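Local coordinates for DUF5624 domain-containing protein (Legionella pneumophila subsp. pneumophila, PDB 4JX2) that is of unknown function, a putative secreted protein of the DUF5624 family in which a small mixed beta sheet is set among many helices, at residues Ile80-Tyr88 with Leu98-Pro106; Met232-His243 with Trp401-Ile411. One frame throughout, in Å; residues are numbered along the deposited sequence.

Contact 1: residues Ile80-Tyr88 with Leu98-Pro106; sequences ILFINSTLY and LKQLMRTAP
The ring of Y88 lies alongside the aliphatic part of K99, both side chains pointing the same way, with Y88 CE2 3.7 Å from K99 CD. They sit on neighbouring strands of a beta hairpin, 86-90 and 96-101, whose second strand is an outermost one of the mixed sheet within this chain. The short strand segments 86-88 and 98-101 run antiparallel, 168° apart. L87 and Q100 form the hydrogen-bonded pair: L87 N gives a nearly straight bond to Q100 O (2.6 Å, 174° at the hydrogen), and Q100 N returns one to L87 O in the carbonyl plane. T86 with L101 and Y88 with K99 are the flanking non-hydrogen-bonded pairs. Beyond the last strand residue the ladder gains one more rung, M102 N to S85 O at 2.7 Å, S85 belonging to the type II' turn that links strands 79-84 and 86-90.

The two faces differ in character. T86, Y88, K99 and L101 share one; there T86 CG2, anti to the backbone N, touches both one face of the Y88 ring near its rim and K99 CG, as suits a beta-branched threonine in a strand. A water at the ring's edge binds Y88 OH and, weakly, K99 NZ, polar ends suited to a partly exposed face. On the face of L87, the leucine's CD1 sits over the centre of one face of the F82 ring while its CD2 meets L98 CD2 at 3.9 Å. Q100 points to this face too, resting on K245, but the leucines are consistent with an apolar patch where L242 of helix 223-247 packs on L87 and M102. In selenomethionine M102, chi1 of -73° sets CG at the edge of the F82 ring, 4.1 Å from CE2.

Contact 2: residues Met232-His243 with Trp401-Ile411; sequences MLTALQSMDQLH and WNYNKISIPGI
H243 and W401 form an offset stack, the imidazole and the five-membered ring of the indole 4.0 Å apart between centroids and 13° from parallel. W401 CB adds a CH-pi contact over the same imidazole, so the flat histidine suits a place beside both ring and methylene. The pair joins helix 223-247 to the irregular segment 401-411, where N402 OD1 accepts from N404 N, an Asx turn, and from N404 ND2.

Apolar contacts dominate the other end. L236 meets I406 tip to tip, CD1 to CD1 at 3.7 Å, and its CD2 touches I408 CD1; L233 likewise reaches I411. M232, bent at chi2, puts its CE 3.7 Å from P409 CD; the side chains of M232 and I408 run past each other in opposite directions, CB against CG2.

No hydrogen bond crosses directly. D240 OD1 approaches the Y403 ring edge, 3.4 Å from CD2, the carboxylate and ring planes 85° apart. One water donates to D240 OD1 and W401 O; a second joins D240 OD2 to Y403 OH.

Apolar packing, one aromatic stack and bridging waters thus make the contact, and the water donors probably ease the cost of burying the carboxylate's charge.

How the contacts relate
Helix 223-247 is common ground: contact 2 lies along it, and contact 1 rests a sheet face against it. Q100 NE2 of the hairpin packs on Q241 CB of the helix, while M102 O probably accepts a hydrogen bond from S238 OG, 2.7 Å away. The sheet and the loop 401-411 thus meet one helix. Contact 1, partly buried, depends on backbone hydrogen bonds, with an apolar patch toward the helix and a more polar face bearing the exposed K99. Contact 2 is buried and joins segments far apart in sequence chiefly by side chains, with water reaching one backbone carbonyl. The centres of contact 1 and contact 2 lie about 18 Å apart.

Contact 1: residues Ile80-Tyr88 with Leu98-Pro106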
loop_
_atom_site.group_PDB
_atom_site.type_symbol
_atom_site.label_atom_id
_atom_site.label_comp_id
_atom_site.label_asym_id
_atom_site.label_seq_id
_atom_site.Cartn_x
_atom_site.Cartn_y
_atom_site.Cartn_z
ATOM N N ILE A 80 -18.527 3.318 -4.937
ATOM C CA ILE A 80 -17.786 3.077 -6.185
ATOM C C ILE A 80 -16.623 2.170 -5.803
ATOM O O ILE A 80 -15.722 2.607 -5.089
ATOM C CB ILE A 80 -17.406 4.414 -6.864
ATOM C CG1 ILE A 80 -18.712 5.178 -7.227
ATOM C CG2 ILE A 80 -16.557 4.164 -8.104
ATOM C CD1 ILE A 80 -18.587 6.574 -7.461
ATOM N N LEU A 81 -16.718 0.862 -6.177
ATOM C CA LEU A 81 -15.779 -0.190 -5.767
ATOM C C LEU A 81 -14.974 -0.802 -6.906
ATOM O O LEU A 81 -15.511 -1.569 -7.716
ATOM C CB LEU A 81 -16.524 -1.344 -5.046
ATOM C CG LEU A 81 -17.554 -1.021 -3.963
ATOM C CD1 LEU A 81 -18.385 -2.223 -3.670
ATOM C CD2 LEU A 81 -16.890 -0.568 -2.697
ATOM N N PHE A 82 -13.663 -0.508 -6.919
ATOM C CA PHE A 82 -12.706 -1.086 -7.855
ATOM C C PHE A 82 -12.078 -2.237 -7.132
ATOM O O PHE A 82 -11.156 -2.034 -6.339
ATOM C CB PHE A 82 -11.665 -0.052 -8.311
ATOM C CG PHE A 82 -12.224 1.084 -9.150
ATOM C CD1 PHE A 82 -12.673 2.260 -8.554
ATOM C CD2 PHE A 82 -12.256 0.997 -10.541
ATOM C CE1 PHE A 82 -13.158 3.314 -9.332
ATOM C CE2 PHE A 82 -12.712 2.065 -11.312
ATOM C CZ PHE A 82 -13.175 3.209 -10.704
ATOM N N ILE A 83 -12.655 -3.432 -7.298
ATOM C CA ILE A 83 -12.203 -4.617 -6.582
ATOM C C ILE A 83 -11.721 -5.648 -7.584
ATOM O O ILE A 83 -12.501 -6.129 -8.414
ATOM C CB ILE A 83 -13.310 -5.149 -5.617
ATOM C CG1 ILE A 83 -13.606 -4.072 -4.527
ATOM C CG2 ILE A 83 -12.887 -6.512 -4.988
ATOM C CD1 ILE A 83 -14.715 -4.337 -3.609
ATOM N N ASN A 84 -10.411 -5.986 -7.477
ATOM C CA ASN A 84 -9.659 -6.917 -8.319
ATOM C C ASN A 84 -9.535 -6.342 -9.727
ATOM O O ASN A 84 -8.685 -5.481 -9.918
ATOM C CB ASN A 84 -10.265 -8.327 -8.305
ATOM C CG ASN A 84 -9.962 -9.086 -7.040
ATOM O OD1 ASN A 84 -8.848 -9.042 -6.511
ATOM N ND2 ASN A 84 -10.939 -9.840 -6.551
ATOM N N SER A 85 -10.393 -6.753 -10.699
ATOM C CA SER A 85 -10.346 -6.198 -12.063
ATOM C C SER A 85 -11.649 -5.456 -12.428
ATOM O O SER A 85 -11.703 -4.770 -13.451
ATOM C CB SER A 85 -10.078 -7.306 -13.079
ATOM O OG SER A 85 -8.861 -7.977 -12.812
ATOM N N THR A 86 -12.697 -5.596 -11.594
ATOM C CA THR A 86 -14.014 -5.057 -11.881
ATOM C C THR A 86 -14.349 -3.804 -11.087
ATOM O O THR A 86 -13.964 -3.672 -9.929
ATOM C CB THR A 86 -15.061 -6.156 -11.580
ATOM O OG1 THR A 86 -14.689 -7.354 -12.256
ATOM C CG2 THR A 86 -16.495 -5.771 -11.975
ATOM N N LEU A 87 -15.107 -2.898 -11.725
ATOM C CA LEU A 87 -15.725 -1.748 -11.098
ATOM C C LEU A 87 -17.167 -2.102 -10.762
ATOM O O LEU A 87 -17.916 -2.523 -11.657
ATOM C CB LEU A 87 -15.688 -0.472 -11.955
ATOM C CG LEU A 87 -16.527 0.704 -11.365
ATOM C CD1 LEU A 87 -16.065 1.089 -9.958
ATOM C CD2 LEU A 87 -16.487 1.902 -12.240
ATOM N N TYR A 88 -17.561 -1.917 -9.482
ATOM C CA TYR A 88 -18.945 -2.096 -9.031
ATOM C C TYR A 88 -19.473 -0.790 -8.453
ATOM O O TYR A 88 -18.799 -0.162 -7.629
ATOM C CB TYR A 88 -19.098 -3.196 -7.979
ATOM C CG TYR A 88 -18.392 -4.492 -8.281
ATOM C CD1 TYR A 88 -17.057 -4.678 -7.930
ATOM C CD2 TYR A 88 -19.085 -5.576 -8.819
ATOM C CE1 TYR A 88 -16.412 -5.891 -8.159
ATOM C CE2 TYR A 88 -18.450 -6.796 -9.056
ATOM C CZ TYR A 88 -17.114 -6.950 -8.720
ATOM O OH TYR A 88 -16.466 -8.135 -8.975
ATOM N N LEU A 98 -23.971 -0.569 -11.690
ATOM C CA LEU A 98 -22.953 -0.820 -12.719
ATOM C C LEU A 98 -21.979 -1.911 -12.263
ATOM O O LEU A 98 -21.599 -1.953 -11.094
ATOM C CB LEU A 98 -22.185 0.496 -13.001
ATOM C CG LEU A 98 -21.171 0.525 -14.145
ATOM C CD1 LEU A 98 -21.216 1.847 -14.868
ATOM C CD2 LEU A 98 -19.738 0.243 -13.643
ATOM N N LYS A 99 -21.568 -2.772 -13.208
ATOM C CA LYS A 99 -20.572 -3.833 -13.049
ATOM C C LYS A 99 -19.784 -3.862 -14.352
ATOM O O LYS A 99 -20.335 -4.219 -15.389
ATOM C CB LYS A 99 -21.212 -5.190 -12.697
ATOM C CG LYS A 99 -20.215 -6.345 -12.587
ATOM C CD LYS A 99 -20.819 -7.533 -11.835
ATOM C CE LYS A 99 -21.010 -8.753 -12.697
ATOM N NZ LYS A 99 -21.482 -9.925 -11.904
ATOM N N GLN A 100 -18.513 -3.429 -14.310
ATOM C CA GLN A 100 -17.667 -3.364 -15.501
ATOM C C GLN A 100 -16.226 -3.805 -15.215
ATOM O O GLN A 100 -15.625 -3.330 -14.267
ATOM C CB GLN A 100 -17.682 -1.919 -16.052
ATOM C CG GLN A 100 -16.828 -1.662 -17.296
ATOM C CD GLN A 100 -17.432 -2.109 -18.597
ATOM O OE1 GLN A 100 -18.635 -2.344 -18.710
ATOM N NE2 GLN A 100 -16.612 -2.178 -19.632
ATOM N N LEU A 101 -15.645 -4.619 -16.103
ATOM C CA LEU A 101 -14.250 -5.022 -16.026
ATOM C C LEU A 101 -13.331 -3.897 -16.558
ATOM O O LEU A 101 -13.495 -3.435 -17.690
ATOM C CB LEU A 101 -14.039 -6.318 -16.802
ATOM C CG LEU A 101 -14.344 -7.575 -16.008
ATOM C CD1 LEU A 101 -14.780 -8.679 -16.910
ATOM C CD2 LEU A 101 -13.148 -7.984 -15.162
HETATM N N MSE A 102 -12.367 -3.461 -15.727
HETATM C CA MSE A 102 -11.433 -2.375 -16.045
HETATM C C MSE A 102 -10.172 -2.891 -16.781
HETATM O O MSE A 102 -9.363 -2.105 -17.291
HETATM C CB MSE A 102 -11.079 -1.590 -14.761
HETATM C CG MSE A 102 -12.221 -0.715 -14.278
HETATM SE SE MSE A 102 -12.725 0.672 -15.610
HETATM C CE MSE A 102 -13.942 -0.229 -16.705
ATOM N N ARG A 103 -10.036 -4.222 -16.820
ATOM C CA ARG A 103 -8.982 -5.023 -17.458
ATOM C C ARG A 103 -9.523 -6.434 -17.615
ATOM O O ARG A 103 -10.367 -6.847 -16.821
ATOM C CB ARG A 103 -7.634 -5.006 -16.684
ATOM C CG ARG A 103 -7.724 -5.407 -15.221
ATOM C CD ARG A 103 -6.369 -5.634 -14.581
ATOM N NE ARG A 103 -5.867 -6.979 -14.842
ATOM C CZ ARG A 103 -4.792 -7.243 -15.576
ATOM N NH1 ARG A 103 -4.080 -6.250 -16.112
ATOM N NH2 ARG A 103 -4.412 -8.492 -15.773
ATOM N N THR A 104 -9.073 -7.149 -18.656
ATOM C CA THR A 104 -9.428 -8.542 -18.974
ATOM C C THR A 104 -10.938 -8.695 -19.303
ATOM O O THR A 104 -11.534 -9.751 -19.032
ATOM C CB THR A 104 -8.959 -9.551 -17.864
ATOM O OG1 THR A 104 -9.782 -9.439 -16.685
ATOM C CG2 THR A 104 -7.466 -9.431 -17.535
ATOM N N ALA A 105 -11.546 -7.653 -19.906
ATOM C CA ALA A 105 -12.942 -7.734 -20.356
ATOM C C ALA A 105 -12.993 -8.691 -21.546
ATOM O O ALA A 105 -12.234 -8.502 -22.500
ATOM C CB ALA A 105 -13.474 -6.364 -20.744
ATOM N N PRO A 106 -13.786 -9.777 -21.489
ATOM C CA PRO A 106 -13.794 -10.720 -22.618
ATOM C C PRO A 106 -14.172 -10.053 -23.934
ATOM O O PRO A 106 -15.039 -9.186 -23.953
ATOM C CB PRO A 106 -14.839 -11.769 -22.207
ATOM C CG PRO A 106 -15.670 -11.097 -21.159
ATOM C CD PRO A 106 -14.727 -10.192 -20.430
HETATM O O HOH W 1 -18.302 -10.053 -10.830
#

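Contact 2: residues Met232-His243 with Trp401-Ile411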
loop_
_atom_site.group_PDB
_atom_site.type_symbol
_atom_site.label_atom_id
_atom_site.label_comp_id
_atom_site.label_asym_id
_atom_site.label_seq_id
_atom_site.Cartn_x
_atom_site.Cartn_y
_atom_site.Cartn_z
HETATM N N MSE A 232 -1.633 2.530 -25.197
HETATM C CA MSE A 232 -2.526 3.668 -25.398
HETATM C C MSE A 232 -3.927 3.217 -25.823
HETATM O O MSE A 232 -4.913 3.767 -25.345
HETATM C CB MSE A 232 -1.964 4.608 -26.480
HETATM C CG MSE A 232 -0.871 5.513 -26.003
HETATM SE SE MSE A 232 -1.439 6.903 -24.782
HETATM C CE MSE A 232 0.267 7.799 -24.442
ATOM N N LEU A 233 -4.018 2.241 -26.731
ATOM C CA LEU A 233 -5.311 1.800 -27.254
ATOM C C LEU A 233 -6.070 1.014 -26.236
ATOM O O LEU A 233 -7.294 1.103 -26.188
ATOM C CB LEU A 233 -5.159 0.997 -28.550
ATOM C CG LEU A 233 -4.624 1.774 -29.778
ATOM C CD1 LEU A 233 -4.251 0.817 -30.858
ATOM C CD2 LEU A 233 -5.634 2.794 -30.296
ATOM N N THR A 234 -5.344 0.277 -25.403
ATOM C CA THR A 234 -5.872 -0.530 -24.312
ATOM C C THR A 234 -6.473 0.416 -23.268
ATOM O O THR A 234 -7.612 0.184 -22.864
ATOM C CB THR A 234 -4.770 -1.447 -23.752
ATOM O OG1 THR A 234 -4.315 -2.344 -24.775
ATOM C CG2 THR A 234 -5.237 -2.262 -22.599
ATOM N N ALA A 235 -5.735 1.490 -22.859
ATOM C CA ALA A 235 -6.205 2.507 -21.904
ATOM C C ALA A 235 -7.465 3.195 -22.436
ATOM O O ALA A 235 -8.468 3.287 -21.724
ATOM C CB ALA A 235 -5.114 3.547 -21.667
ATOM N N LEU A 236 -7.408 3.643 -23.709
ATOM C CA LEU A 236 -8.489 4.311 -24.403
ATOM C C LEU A 236 -9.748 3.435 -24.431
ATOM O O LEU A 236 -10.816 3.945 -24.118
ATOM C CB LEU A 236 -8.046 4.694 -25.831
ATOM C CG LEU A 236 -9.088 5.314 -26.785
ATOM C CD1 LEU A 236 -9.706 6.606 -26.210
ATOM C CD2 LEU A 236 -8.472 5.565 -28.177
ATOM N N GLN A 237 -9.620 2.137 -24.755
ATOM C CA GLN A 237 -10.764 1.239 -24.862
ATOM C C GLN A 237 -11.435 1.031 -23.513
ATOM O O GLN A 237 -12.659 1.185 -23.399
ATOM C CB GLN A 237 -10.365 -0.107 -25.500
ATOM C CG GLN A 237 -11.458 -1.200 -25.537
ATOM C CD GLN A 237 -12.719 -0.930 -26.331
ATOM O OE1 GLN A 237 -13.076 0.203 -26.640
ATOM N NE2 GLN A 237 -13.440 -1.988 -26.677
ATOM N N SER A 238 -10.632 0.716 -22.506
ATOM C CA SER A 238 -11.041 0.444 -21.134
ATOM C C SER A 238 -11.764 1.669 -20.526
ATOM O O SER A 238 -12.859 1.524 -19.954
ATOM C CB SER A 238 -9.809 0.039 -20.323
ATOM O OG SER A 238 -10.050 -0.021 -18.929
HETATM N N MSE A 239 -11.175 2.867 -20.701
HETATM C CA MSE A 239 -11.747 4.102 -20.171
HETATM C C MSE A 239 -12.997 4.544 -20.949
HETATM O O MSE A 239 -13.951 5.016 -20.326
HETATM C CB MSE A 239 -10.704 5.216 -20.155
HETATM C CG MSE A 239 -9.578 4.981 -19.150
HETATM SE SE MSE A 239 -8.279 6.429 -19.179
HETATM C CE MSE A 239 -6.675 5.490 -18.632
ATOM N N ASP A 240 -13.008 4.371 -22.292
ATOM C CA ASP A 240 -14.155 4.731 -23.109
ATOM C C ASP A 240 -15.360 3.846 -22.782
ATOM O O ASP A 240 -16.484 4.351 -22.699
ATOM C CB ASP A 240 -13.830 4.639 -24.610
ATOM C CG ASP A 240 -14.998 5.020 -25.492
ATOM O OD1 ASP A 240 -15.428 6.180 -25.424
ATOM O OD2 ASP A 240 -15.519 4.137 -26.206
ATOM N N GLN A 241 -15.134 2.523 -22.613
ATOM C CA GLN A 241 -16.212 1.585 -22.291
ATOM C C GLN A 241 -16.877 1.939 -20.948
ATOM O O GLN A 241 -18.113 1.918 -20.846
ATOM C CB GLN A 241 -15.704 0.152 -22.292
ATOM C CG GLN A 241 -15.504 -0.418 -23.697
ATOM C CD GLN A 241 -16.752 -0.546 -24.528
ATOM O OE1 GLN A 241 -16.787 -0.114 -25.669
ATOM N NE2 GLN A 241 -17.793 -1.166 -23.994
ATOM N N LEU A 242 -16.068 2.308 -19.954
ATOM C CA LEU A 242 -16.590 2.723 -18.669
ATOM C C LEU A 242 -17.343 4.061 -18.765
ATOM O O LEU A 242 -18.427 4.188 -18.181
ATOM C CB LEU A 242 -15.497 2.837 -17.604
ATOM C CG LEU A 242 -16.099 3.011 -16.216
ATOM C CD1 LEU A 242 -16.952 1.794 -15.825
ATOM C CD2 LEU A 242 -15.066 3.317 -15.193
ATOM N N HIS A 243 -16.761 5.061 -19.457
ATOM C CA HIS A 243 -17.415 6.345 -19.577
ATOM C C HIS A 243 -18.802 6.152 -20.225
ATOM O O HIS A 243 -19.771 6.707 -19.716
ATOM C CB HIS A 243 -16.545 7.341 -20.349
ATOM C CG HIS A 243 -17.247 8.631 -20.624
ATOM N ND1 HIS A 243 -17.969 8.828 -21.793
ATOM C CD2 HIS A 243 -17.384 9.721 -19.839
ATOM C CE1 HIS A 243 -18.476 10.043 -21.704
ATOM N NE2 HIS A 243 -18.162 10.619 -20.542
ATOM N N TRP A 401 -13.932 13.548 -23.190
ATOM C CA TRP A 401 -14.081 12.140 -23.574
ATOM C C TRP A 401 -14.293 11.943 -25.078
ATOM O O TRP A 401 -14.406 10.793 -25.528
ATOM C CB TRP A 401 -15.211 11.466 -22.749
ATOM C CG TRP A 401 -15.017 11.698 -21.280
ATOM C CD1 TRP A 401 -15.490 12.748 -20.542
ATOM C CD2 TRP A 401 -14.130 10.977 -20.425
ATOM N NE1 TRP A 401 -14.999 12.684 -19.260
ATOM C CE2 TRP A 401 -14.131 11.629 -19.169
ATOM C CE3 TRP A 401 -13.374 9.805 -20.583
ATOM C CZ2 TRP A 401 -13.448 11.121 -18.069
ATOM C CZ3 TRP A 401 -12.655 9.323 -19.503
ATOM C CH2 TRP A 401 -12.688 9.980 -18.267
ATOM N N ASN A 402 -14.248 13.032 -25.861
ATOM C CA ASN A 402 -14.443 12.924 -27.288
ATOM C C ASN A 402 -13.160 12.410 -27.963
ATOM O O ASN A 402 -12.261 13.195 -28.308
ATOM C CB ASN A 402 -14.913 14.247 -27.869
ATOM C CG ASN A 402 -15.588 14.082 -29.189
ATOM O OD1 ASN A 402 -15.142 13.302 -30.038
ATOM N ND2 ASN A 402 -16.708 14.785 -29.383
ATOM N N TYR A 403 -13.116 11.073 -28.181
ATOM C CA TYR A 403 -11.996 10.350 -28.815
ATOM C C TYR A 403 -11.716 10.784 -30.296
ATOM O O TYR A 403 -10.696 10.378 -30.870
ATOM C CB TYR A 403 -12.206 8.822 -28.740
ATOM C CG TYR A 403 -13.581 8.349 -29.151
ATOM C CD1 TYR A 403 -13.969 8.342 -30.493
ATOM C CD2 TYR A 403 -14.479 7.849 -28.207
ATOM C CE1 TYR A 403 -15.220 7.874 -30.882
ATOM C CE2 TYR A 403 -15.733 7.364 -28.587
ATOM C CZ TYR A 403 -16.100 7.380 -29.928
ATOM O OH TYR A 403 -17.336 6.903 -30.314
ATOM N N ASN A 404 -12.614 11.581 -30.904
ATOM C CA ASN A 404 -12.418 12.070 -32.259
ATOM C C ASN A 404 -11.485 13.282 -32.226
ATOM O O ASN A 404 -10.910 13.644 -33.265
ATOM C CB ASN A 404 -13.749 12.417 -32.918
ATOM C CG ASN A 404 -14.714 11.243 -33.033
ATOM O OD1 ASN A 404 -14.620 10.370 -33.930
ATOM N ND2 ASN A 404 -15.693 11.214 -32.141
ATOM N N LYS A 405 -11.287 13.876 -31.031
ATOM C CA LYS A 405 -10.444 15.057 -30.856
ATOM C C LYS A 405 -9.029 14.733 -30.299
ATOM O O LYS A 405 -8.115 15.552 -30.408
ATOM C CB LYS A 405 -11.140 16.073 -29.915
ATOM C CG LYS A 405 -12.488 16.635 -30.386
ATOM C CD LYS A 405 -12.965 17.665 -29.358
ATOM C CE LYS A 405 -14.465 17.819 -29.204
ATOM N NZ LYS A 405 -14.826 18.548 -27.950
ATOM N N ILE A 406 -8.866 13.568 -29.680
ATOM C CA ILE A 406 -7.632 13.162 -29.010
ATOM C C ILE A 406 -6.517 12.743 -29.977
ATOM O O ILE A 406 -6.778 12.292 -31.096
ATOM C CB ILE A 406 -7.914 12.018 -27.984
ATOM C CG1 ILE A 406 -8.260 10.675 -28.663
ATOM C CG2 ILE A 406 -8.956 12.441 -26.942
ATOM C CD1 ILE A 406 -7.938 9.443 -27.851
ATOM N N SER A 407 -5.264 12.874 -29.511
ATOM C CA SER A 407 -4.088 12.377 -30.240
ATOM C C SER A 407 -3.604 11.146 -29.510
ATOM O O SER A 407 -3.833 11.038 -28.303
ATOM C CB SER A 407 -2.995 13.426 -30.362
ATOM O OG SER A 407 -2.643 13.950 -29.099
ATOM N N ILE A 408 -3.042 10.168 -30.244
ATOM C CA ILE A 408 -2.619 8.920 -29.602
ATOM C C ILE A 408 -1.127 8.632 -29.881
ATOM O O ILE A 408 -0.805 8.092 -30.950
ATOM C CB ILE A 408 -3.539 7.707 -30.006
ATOM C CG1 ILE A 408 -5.047 8.066 -29.911
ATOM C CG2 ILE A 408 -3.203 6.468 -29.176
ATOM C CD1 ILE A 408 -5.886 7.180 -30.571
ATOM N N PRO A 409 -0.224 8.946 -28.913
ATOM C CA PRO A 409 1.201 8.623 -29.087
ATOM C C PRO A 409 1.421 7.143 -29.398
ATOM O O PRO A 409 0.824 6.276 -28.761
ATOM C CB PRO A 409 1.804 9.020 -27.736
ATOM C CG PRO A 409 0.903 10.136 -27.245
ATOM C CD PRO A 409 -0.454 9.587 -27.601
ATOM N N GLY A 410 2.222 6.879 -30.427
ATOM C CA GLY A 410 2.506 5.531 -30.914
ATOM C C GLY A 410 1.537 5.062 -31.992
ATOM O O GLY A 410 1.716 3.979 -32.550
ATOM N N ILE A 411 0.488 5.876 -32.287
ATOM C CA ILE A 411 -0.537 5.595 -33.290
ATOM C C ILE A 411 -0.630 6.765 -34.273
ATOM O O ILE A 411 -0.394 6.585 -35.469
ATOM C CB ILE A 411 -1.921 5.275 -32.643
ATOM C CG1 ILE A 411 -1.844 4.063 -31.663
ATOM C CG2 ILE A 411 -3.010 5.082 -33.723
ATOM C CD1 ILE A 411 -1.500 2.723 -32.309
HETATM O O HOH W 2 -13.951 8.209 -23.921
HETATM O O HOH W 3 -18.139 5.327 -27.564
#